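Local structure of aeromonas extracellular serine protease (Aeromonas sobria, 3WQB) at residues Leu230-Asn235 and Leu574-Asn579; Leu486-Ile491 and Gly557-Ser562; Val511-Asp516 and Gly521-Lys526. The protein cleaves peptide bonds after paired basic residues, one of them lysine, as a secreted calcium-binding serine protease and probable virulence factor of the furin subfamily. The protein carries 1 engineered substitution. All blocks are in the same frame, centred on the assembly; numbering follows the deposited sequence.

Contact 1 (Leu230-Asn235 and Leu574-Asn579); sequences LNRTGN and LTERNN. With CA (calcium ion), chain D.
Arg232 reaches across to Glu576 and closes a salt bridge between strands 228-233 and 571-576, which are not neighbours in their sheet but flank strand 559-565 between them. The tight part of the contact is a single oxygen. Arg232 NH1 lies 2.8 Å and Arg232 NH2 2.9 Å from Glu576 OE2, so the guanidinium grips one carboxylate atom end-on with both terminal nitrogens. OE2 sits in the guanidinium plane, and the two flat groups are nearly coplanar, 26° apart. NH1 meets OE2 almost in line with the C-O bond, whereas NH2 comes from the syn side, somewhat out of the carboxylate plane. Both bonds are bent, with N-H...O angles of 148° and 141°, as expected when two N-H groups converge on one acceptor. Arg232 runs extended from CG to NE and brings its guanidinium to Glu576 roughly at a right angle to that side chain. Its NE is held by Phe507 O, which helps fix the rotation of the group; the buried carboxylate, gripped by this cation, would probably be kept ionised. Away from this grip the strands stand well apart, the CA atoms of Arg232 and Leu574 being 9.3 Å from each other. Leu230 and Leu574 lean toward the opposite segment without closing on it: Leu230 CD2 and Leu574 CD2 stay 5.1 Å apart. Beyond Arg232, Thr233 to Asn235 run out to solvent. On the other segment the chain turns from Glu576 to the metal, where Asn578 OD1 and Asn579 OD1 each bind calcium at 2.4 Å. The arrangement is a salt bridge that spans the central strand 559-565 of an antiparallel sheet shared by the subtilisin domain and the P-domain, beside the P-domain calcium site.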
# COMPACT_ATOMS: atom_id res chain seq x y z
N LEU A 230 -16.05 -10.01 0.40
CA LEU A 230 -16.83 -9.61 -0.77
C LEU A 230 -16.09 -9.92 -2.06
O LEU A 230 -14.88 -9.70 -2.15
CB LEU A 230 -17.16 -8.11 -0.74
CG LEU A 230 -17.92 -7.52 0.44
CD1 LEU A 230 -16.94 -7.17 1.57
CD2 LEU A 230 -18.68 -6.28 -0.02
N ASN A 231 -16.82 -10.40 -3.06
CA ASN A 231 -16.29 -10.57 -4.40
C ASN A 231 -17.44 -10.47 -5.39
O ASN A 231 -18.58 -10.77 -5.05
CB ASN A 231 -15.58 -11.93 -4.55
CG ASN A 231 -16.55 -13.11 -4.51
OD1 ASN A 231 -16.99 -13.52 -3.44
ND2 ASN A 231 -16.87 -13.65 -5.67
N ARG A 232 -17.13 -10.05 -6.62
CA ARG A 232 -18.13 -9.99 -7.67
C ARG A 232 -18.42 -11.39 -8.17
O ARG A 232 -17.53 -12.23 -8.28
CB ARG A 232 -17.67 -9.12 -8.84
CG ARG A 232 -17.47 -7.67 -8.43
CD ARG A 232 -17.37 -6.72 -9.62
NE ARG A 232 -17.44 -5.33 -9.18
CZ ARG A 232 -18.57 -4.71 -8.85
NH1 ARG A 232 -19.73 -5.36 -8.94
NH2 ARG A 232 -18.57 -3.45 -8.44
N THR A 233 -19.69 -11.64 -8.44
CA THR A 233 -20.09 -12.86 -9.13
C THR A 233 -20.48 -12.46 -10.54
O THR A 233 -20.74 -11.29 -10.81
CB THR A 233 -21.22 -13.60 -8.39
OG1 THR A 233 -21.55 -14.81 -9.09
CG2 THR A 233 -22.46 -12.74 -8.26
N GLY A 234 -20.47 -13.42 -11.45
CA GLY A 234 -20.86 -13.13 -12.82
C GLY A 234 -19.68 -13.08 -13.75
O GLY A 234 -18.57 -13.50 -13.40
N ASN A 235 -19.93 -12.57 -14.95
CA ASN A 235 -18.93 -12.56 -16.01
C ASN A 235 -18.56 -11.16 -16.47
O ASN A 235 -18.52 -10.87 -17.67
CB ASN A 235 -19.41 -13.41 -17.18
CG ASN A 235 -19.44 -14.90 -16.86
OD1 ASN A 235 -18.71 -15.39 -15.98
ND2 ASN A 235 -20.30 -15.64 -17.55
N LEU A 574 -25.60 -9.28 -2.83
CA LEU A 574 -25.85 -7.85 -2.87
C LEU A 574 -26.05 -7.49 -4.34
O LEU A 574 -25.23 -7.85 -5.18
CB LEU A 574 -24.66 -7.10 -2.28
CG LEU A 574 -24.70 -5.57 -2.20
CD1 LEU A 574 -25.80 -5.10 -1.25
CD2 LEU A 574 -23.34 -5.04 -1.77
N THR A 575 -27.14 -6.80 -4.63
CA THR A 575 -27.41 -6.33 -5.98
C THR A 575 -27.12 -4.85 -6.06
O THR A 575 -27.59 -4.07 -5.23
CB THR A 575 -28.86 -6.64 -6.42
OG1 THR A 575 -29.11 -8.04 -6.28
CG2 THR A 575 -29.10 -6.22 -7.88
N GLU A 576 -26.31 -4.47 -7.05
CA GLU A 576 -26.06 -3.07 -7.33
C GLU A 576 -27.07 -2.62 -8.37
O GLU A 576 -27.01 -3.03 -9.53
CB GLU A 576 -24.67 -2.85 -7.91
CG GLU A 576 -23.50 -3.09 -7.00
CD GLU A 576 -22.25 -2.53 -7.62
OE1 GLU A 576 -22.08 -1.29 -7.60
OE2 GLU A 576 -21.45 -3.32 -8.16
N ARG A 577 -28.00 -1.77 -7.94
CA ARG A 577 -29.02 -1.24 -8.84
C ARG A 577 -28.48 -0.00 -9.55
O ARG A 577 -27.84 0.86 -8.94
CB ARG A 577 -30.29 -0.90 -8.06
CG ARG A 577 -30.75 -2.00 -7.11
CD ARG A 577 -31.76 -2.92 -7.77
NE ARG A 577 -31.87 -4.21 -7.08
CZ ARG A 577 -32.54 -4.43 -5.95
NH1 ARG A 577 -33.19 -3.44 -5.35
NH2 ARG A 577 -32.56 -5.64 -5.42
N ASN A 578 -28.71 0.08 -10.86
CA ASN A 578 -28.27 1.23 -11.63
C ASN A 578 -28.78 2.56 -11.06
O ASN A 578 -29.89 2.64 -10.54
CB ASN A 578 -28.67 1.08 -13.09
CG ASN A 578 -28.00 2.10 -13.99
OD1 ASN A 578 -26.82 2.42 -13.82
ND2 ASN A 578 -28.75 2.63 -14.94
N ASN A 579 -27.96 3.61 -11.15
CA ASN A 579 -28.41 4.95 -10.76
C ASN A 579 -29.64 5.36 -11.57
O ASN A 579 -29.66 5.24 -12.79
CB ASN A 579 -27.30 5.99 -10.92
CG ASN A 579 -26.67 5.98 -12.30
OD1 ASN A 579 -26.09 4.98 -12.72
ND2 ASN A 579 -26.79 7.09 -13.01
CA CA D . -25.00 3.84 -14.49

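Contact 2 (Leu486-Ile491 and Gly557-Ser562). With CA (calcium ion), chain D.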
# COMPACT_ATOMS: atom_id res chain seq x y z
N LEU A 486 -21.48 4.31 -7.45
CA LEU A 486 -20.09 4.72 -7.66
C LEU A 486 -19.23 3.84 -8.57
O LEU A 486 -18.46 4.37 -9.36
CB LEU A 486 -19.36 4.97 -6.33
CG LEU A 486 -19.78 6.24 -5.58
CD1 LEU A 486 -19.27 6.20 -4.16
CD2 LEU A 486 -19.31 7.50 -6.30
N PRO A 487 -19.37 2.49 -8.47
CA PRO A 487 -18.50 1.67 -9.33
C PRO A 487 -18.80 1.77 -10.83
O PRO A 487 -18.04 1.24 -11.62
CB PRO A 487 -18.73 0.24 -8.80
CG PRO A 487 -19.16 0.46 -7.38
CD PRO A 487 -20.04 1.67 -7.46
N ASP A 488 -19.86 2.48 -11.22
CA ASP A 488 -20.08 2.77 -12.63
C ASP A 488 -19.05 3.74 -13.21
O ASP A 488 -18.95 3.87 -14.43
CB ASP A 488 -21.48 3.36 -12.86
CG ASP A 488 -22.58 2.32 -12.74
OD1 ASP A 488 -22.27 1.13 -12.55
OD2 ASP A 488 -23.77 2.71 -12.85
N LEU A 489 -18.31 4.42 -12.35
CA LEU A 489 -17.48 5.53 -12.80
C LEU A 489 -16.05 5.16 -13.18
O LEU A 489 -15.34 4.45 -12.44
CB LEU A 489 -17.48 6.67 -11.77
CG LEU A 489 -18.85 7.25 -11.42
CD1 LEU A 489 -18.67 8.30 -10.36
CD2 LEU A 489 -19.57 7.82 -12.64
N LEU A 490 -15.68 5.62 -14.37
CA LEU A 490 -14.31 5.58 -14.87
C LEU A 490 -13.75 6.99 -14.75
O LEU A 490 -14.32 7.94 -15.32
CB LEU A 490 -14.33 5.13 -16.34
CG LEU A 490 -13.07 5.33 -17.17
CD1 LEU A 490 -11.99 4.37 -16.73
CD2 LEU A 490 -13.37 5.14 -18.65
N ILE A 491 -12.66 7.14 -14.01
CA ILE A 491 -12.03 8.45 -13.80
C ILE A 491 -10.63 8.43 -14.40
O ILE A 491 -9.80 7.58 -14.04
CB ILE A 491 -11.99 8.81 -12.30
CG1 ILE A 491 -13.40 8.75 -11.70
CG2 ILE A 491 -11.32 10.18 -12.06
CD1 ILE A 491 -13.47 9.08 -10.20
N GLY A 557 -26.27 -1.95 -16.53
CA GLY A 557 -26.72 -3.30 -16.18
C GLY A 557 -26.61 -3.53 -14.69
O GLY A 557 -25.78 -2.91 -14.01
N THR A 558 -27.45 -4.42 -14.15
CA THR A 558 -27.32 -4.82 -12.75
C THR A 558 -26.05 -5.65 -12.54
O THR A 558 -25.55 -6.28 -13.47
CB THR A 558 -28.53 -5.65 -12.26
OG1 THR A 558 -28.63 -6.86 -13.02
CG2 THR A 558 -29.81 -4.83 -12.41
N ARG A 559 -25.52 -5.60 -11.33
CA ARG A 559 -24.40 -6.44 -10.95
C ARG A 559 -24.69 -7.07 -9.62
O ARG A 559 -25.43 -6.52 -8.80
CB ARG A 559 -23.12 -5.60 -10.84
CG ARG A 559 -22.62 -5.02 -12.16
CD ARG A 559 -21.28 -4.32 -11.98
NE ARG A 559 -21.36 -3.15 -11.12
CZ ARG A 559 -21.66 -1.91 -11.52
NH1 ARG A 559 -21.93 -1.65 -12.79
NH2 ARG A 559 -21.68 -0.93 -10.62
N GLN A 560 -24.10 -8.24 -9.39
CA GLN A 560 -24.23 -8.90 -8.11
C GLN A 560 -22.88 -9.14 -7.45
O GLN A 560 -21.87 -9.38 -8.11
CB GLN A 560 -25.00 -10.21 -8.26
CG GLN A 560 -26.47 -10.04 -8.60
CD GLN A 560 -27.18 -11.35 -8.65
OE1 GLN A 560 -26.55 -12.38 -8.84
NE2 GLN A 560 -28.49 -11.34 -8.47
N VAL A 561 -22.90 -9.06 -6.12
CA VAL A 561 -21.72 -9.21 -5.30
C VAL A 561 -22.03 -10.24 -4.23
O VAL A 561 -23.08 -10.17 -3.58
CB VAL A 561 -21.32 -7.86 -4.66
CG1 VAL A 561 -20.13 -8.02 -3.72
CG2 VAL A 561 -21.01 -6.82 -5.74
N SER A 562 -21.13 -11.20 -4.05
CA SER A 562 -21.26 -12.23 -3.03
C SER A 562 -20.70 -11.69 -1.71
O SER A 562 -19.56 -11.18 -1.67
CB SER A 562 -20.52 -13.50 -3.45
OG SER A 562 -20.88 -13.93 -4.76
CA CA D . -25.00 3.84 -14.49
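Asp488 divides its carboxylate between a metal and an arginine: OD2 binds calcium at 2.3 Å, and OD1 takes both terminal nitrogens of Arg559. Arg559 NH1 is 2.8 Å and Arg559 NH2 2.9 Å from Asp488 OD1, an end-on salt bridge to one atom, with both bonds bent (N-H...O angle 146° for NH1). OD1 lies in the guanidinium plane, yet the carboxylate stands almost upright against that plane, 80° from it. NH1 approaches nearly along the C-O direction. NH2 comes in on the anti side, tilted out of the carboxylate plane. A bend in the Arg559 chain, chi3 -65°, swings the guanidinium round to this position. Arg559 NE forms a salt bridge with Glu576 OE2, so two acids share the guanidinium, and Arg485 gives Asp488 OD1 a further salt bridge. With calcium on the other oxygen, Asp488 is probably firmly ionised. Outward from the charges, Pro487 CB packs 3.7 Å from Arg559 NH2, and the proline also touches Arg232 and Glu576. Leu489 N bonds to Leu486 O within the short 3-10 turn that presents Asp488. Arg559 is thus a second-shell residue, consistent with its positioning a first-shell ligand of the P-domain calcium site, which Asp454, Asp553, Ala555, Asn578 and Asn579 complete.

Contact 3 (Val511-Asp516 and Gly521-Lys526)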
# COMPACT_ATOMS: atom_id res chain seq x y z
N VAL A 511 -18.95 -0.52 -3.31
CA VAL A 511 -20.33 -1.02 -3.38
C VAL A 511 -21.15 -0.67 -2.13
O VAL A 511 -22.27 -1.17 -1.95
CB VAL A 511 -20.34 -2.55 -3.62
CG1 VAL A 511 -19.68 -2.90 -4.95
CG2 VAL A 511 -19.67 -3.30 -2.45
N GLY A 512 -20.60 0.19 -1.27
CA GLY A 512 -21.20 0.54 0.00
C GLY A 512 -22.57 1.19 -0.07
O GLY A 512 -23.35 1.09 0.88
N GLN A 513 -22.88 1.84 -1.19
CA GLN A 513 -24.21 2.44 -1.34
C GLN A 513 -25.28 1.35 -1.42
O GLN A 513 -26.34 1.47 -0.80
CB GLN A 513 -24.28 3.34 -2.56
CG GLN A 513 -23.36 4.54 -2.47
CD GLN A 513 -23.12 5.18 -3.83
OE1 GLN A 513 -22.71 4.52 -4.78
NE2 GLN A 513 -23.39 6.47 -3.92
N SER A 514 -24.98 0.28 -2.15
CA SER A 514 -25.87 -0.87 -2.25
C SER A 514 -25.95 -1.62 -0.92
O SER A 514 -27.03 -2.04 -0.50
CB SER A 514 -25.43 -1.80 -3.38
OG SER A 514 -25.58 -1.16 -4.63
N LEU A 515 -24.80 -1.77 -0.25
CA LEU A 515 -24.77 -2.45 1.04
C LEU A 515 -25.60 -1.70 2.07
O LEU A 515 -26.38 -2.31 2.81
CB LEU A 515 -23.33 -2.65 1.52
CG LEU A 515 -23.13 -3.55 2.74
CD1 LEU A 515 -23.63 -4.98 2.50
CD2 LEU A 515 -21.67 -3.54 3.14
N ASP A 516 -25.46 -0.38 2.10
CA ASP A 516 -26.24 0.48 3.00
C ASP A 516 -27.73 0.33 2.75
O ASP A 516 -28.50 0.21 3.70
CB ASP A 516 -25.82 1.94 2.86
CG ASP A 516 -24.65 2.31 3.75
OD1 ASP A 516 -24.02 1.41 4.34
OD2 ASP A 516 -24.36 3.52 3.86
N GLY A 521 -31.49 0.42 4.84
CA GLY A 521 -32.66 1.04 4.22
C GLY A 521 -32.47 2.49 3.82
O GLY A 521 -33.41 3.16 3.38
N PHE A 522 -31.24 2.99 3.97
CA PHE A 522 -30.87 4.33 3.54
C PHE A 522 -29.40 4.35 3.14
O PHE A 522 -28.65 3.45 3.53
CB PHE A 522 -31.17 5.38 4.63
CG PHE A 522 -30.37 5.20 5.89
CD1 PHE A 522 -29.16 5.88 6.06
CD2 PHE A 522 -30.83 4.38 6.92
CE1 PHE A 522 -28.42 5.73 7.23
CE2 PHE A 522 -30.09 4.22 8.09
CZ PHE A 522 -28.88 4.89 8.24
N VAL A 523 -29.00 5.36 2.37
CA VAL A 523 -27.64 5.45 1.83
C VAL A 523 -26.88 6.62 2.44
O VAL A 523 -27.30 7.77 2.31
CB VAL A 523 -27.65 5.59 0.28
CG1 VAL A 523 -26.24 5.72 -0.26
CG2 VAL A 523 -28.37 4.41 -0.37
N ARG A 524 -25.77 6.32 3.09
CA ARG A 524 -24.93 7.35 3.71
C ARG A 524 -24.05 8.07 2.68
O ARG A 524 -23.79 9.27 2.81
CB ARG A 524 -24.07 6.74 4.82
CG ARG A 524 -24.87 6.16 5.98
CD ARG A 524 -23.99 5.56 7.06
NE ARG A 524 -23.64 4.17 6.79
CZ ARG A 524 -22.42 3.73 6.50
NH1 ARG A 524 -21.40 4.58 6.43
NH2 ARG A 524 -22.22 2.44 6.27
N THR A 525 -23.60 7.34 1.66
CA THR A 525 -22.67 7.87 0.66
C THR A 525 -23.39 8.47 -0.55
O THR A 525 -24.04 7.76 -1.32
CB THR A 525 -21.66 6.78 0.21
OG1 THR A 525 -20.87 6.38 1.34
CG2 THR A 525 -20.75 7.29 -0.90
N LYS A 526 -23.25 9.79 -0.70
CA LYS A 526 -23.84 10.54 -1.81
C LYS A 526 -22.96 10.43 -3.04
O LYS A 526 -23.42 10.57 -4.18
CB LYS A 526 -23.97 12.01 -1.43
CG LYS A 526 -25.07 12.33 -0.44
CD LYS A 526 -25.40 13.81 -0.50
CE LYS A 526 -26.02 14.19 -1.85
NZ LYS A 526 -25.70 15.59 -2.24
O HOH W 1 -23.21 4.29 1.54
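Asp516, midway along helix 512-520, meets Arg524 on the chain that doubles back after the helix, in the connection from helix 512-520 to strand 527-535 of the P-domain. Their side chains cross at about a right angle, with carboxylate and guanidinium planes 51° apart. Asp516 OD2 lies over one face of the guanidinium, while Asp516 OD1 forms the salt bridge with Arg524 NH2 at 2.8 Å. The bend of Arg524 at chi3 (-87°) curls its chain round the carboxylate. Asp516 OD2 also accepts Arg524 N through its anti lone pair, at 3.2 Å and an N-H...O angle of 160°, so one aspartate holds both backbone and side chain of the same arginine. Gln513, one turn earlier, lies obliquely across Val523, its CG 3.8 Å from Val523 CG1. From there its extended chain carries the amide on to Thr525 O, which receives Gln513 NE2 in a nearly straight bond of 3.0 Å, the donor standing above the carbonyl plane. NE2 also bonds His483 O and OE1 takes Leu486 N, so this buried amide is engaged at both ends. Thr525 leans toward the helix and packs its CB on Gln513 CG, whereas its hydroxyl bonds to Asp184. Gly521, with positive phi, makes the turn out of the helix, and its N forms a weak bond to Asp516 O. A water bridges the segments: it lies 2.7 Å from Asp516 OD2, probably as donor, and accepts from Thr525 N at 3.1 Å.

Overall arrangement
Contact 1 spans the others along the chain: its first segment precedes both, then come 486-491, the two segments of contact 3, 557-562 and finally 574-579. The centres of contacts 1 and 2 lie about 6 Å apart, and each is about 13 Å from that of contact 3. Contacts 1 and 2 share the sheet in which strand 559-565 lies between 228-233 and 571-576, and both reach the same calcium. Helix 512-520 of contact 3 covers Leu574 and Glu576 through Ser514, and Val511 packs on Pro487 and Val561 of contact 2. Contact 1 thus bridges the subtilisin domain and the P-domain beside the calcium site, while contacts 2 and 3 lie in the P-domain.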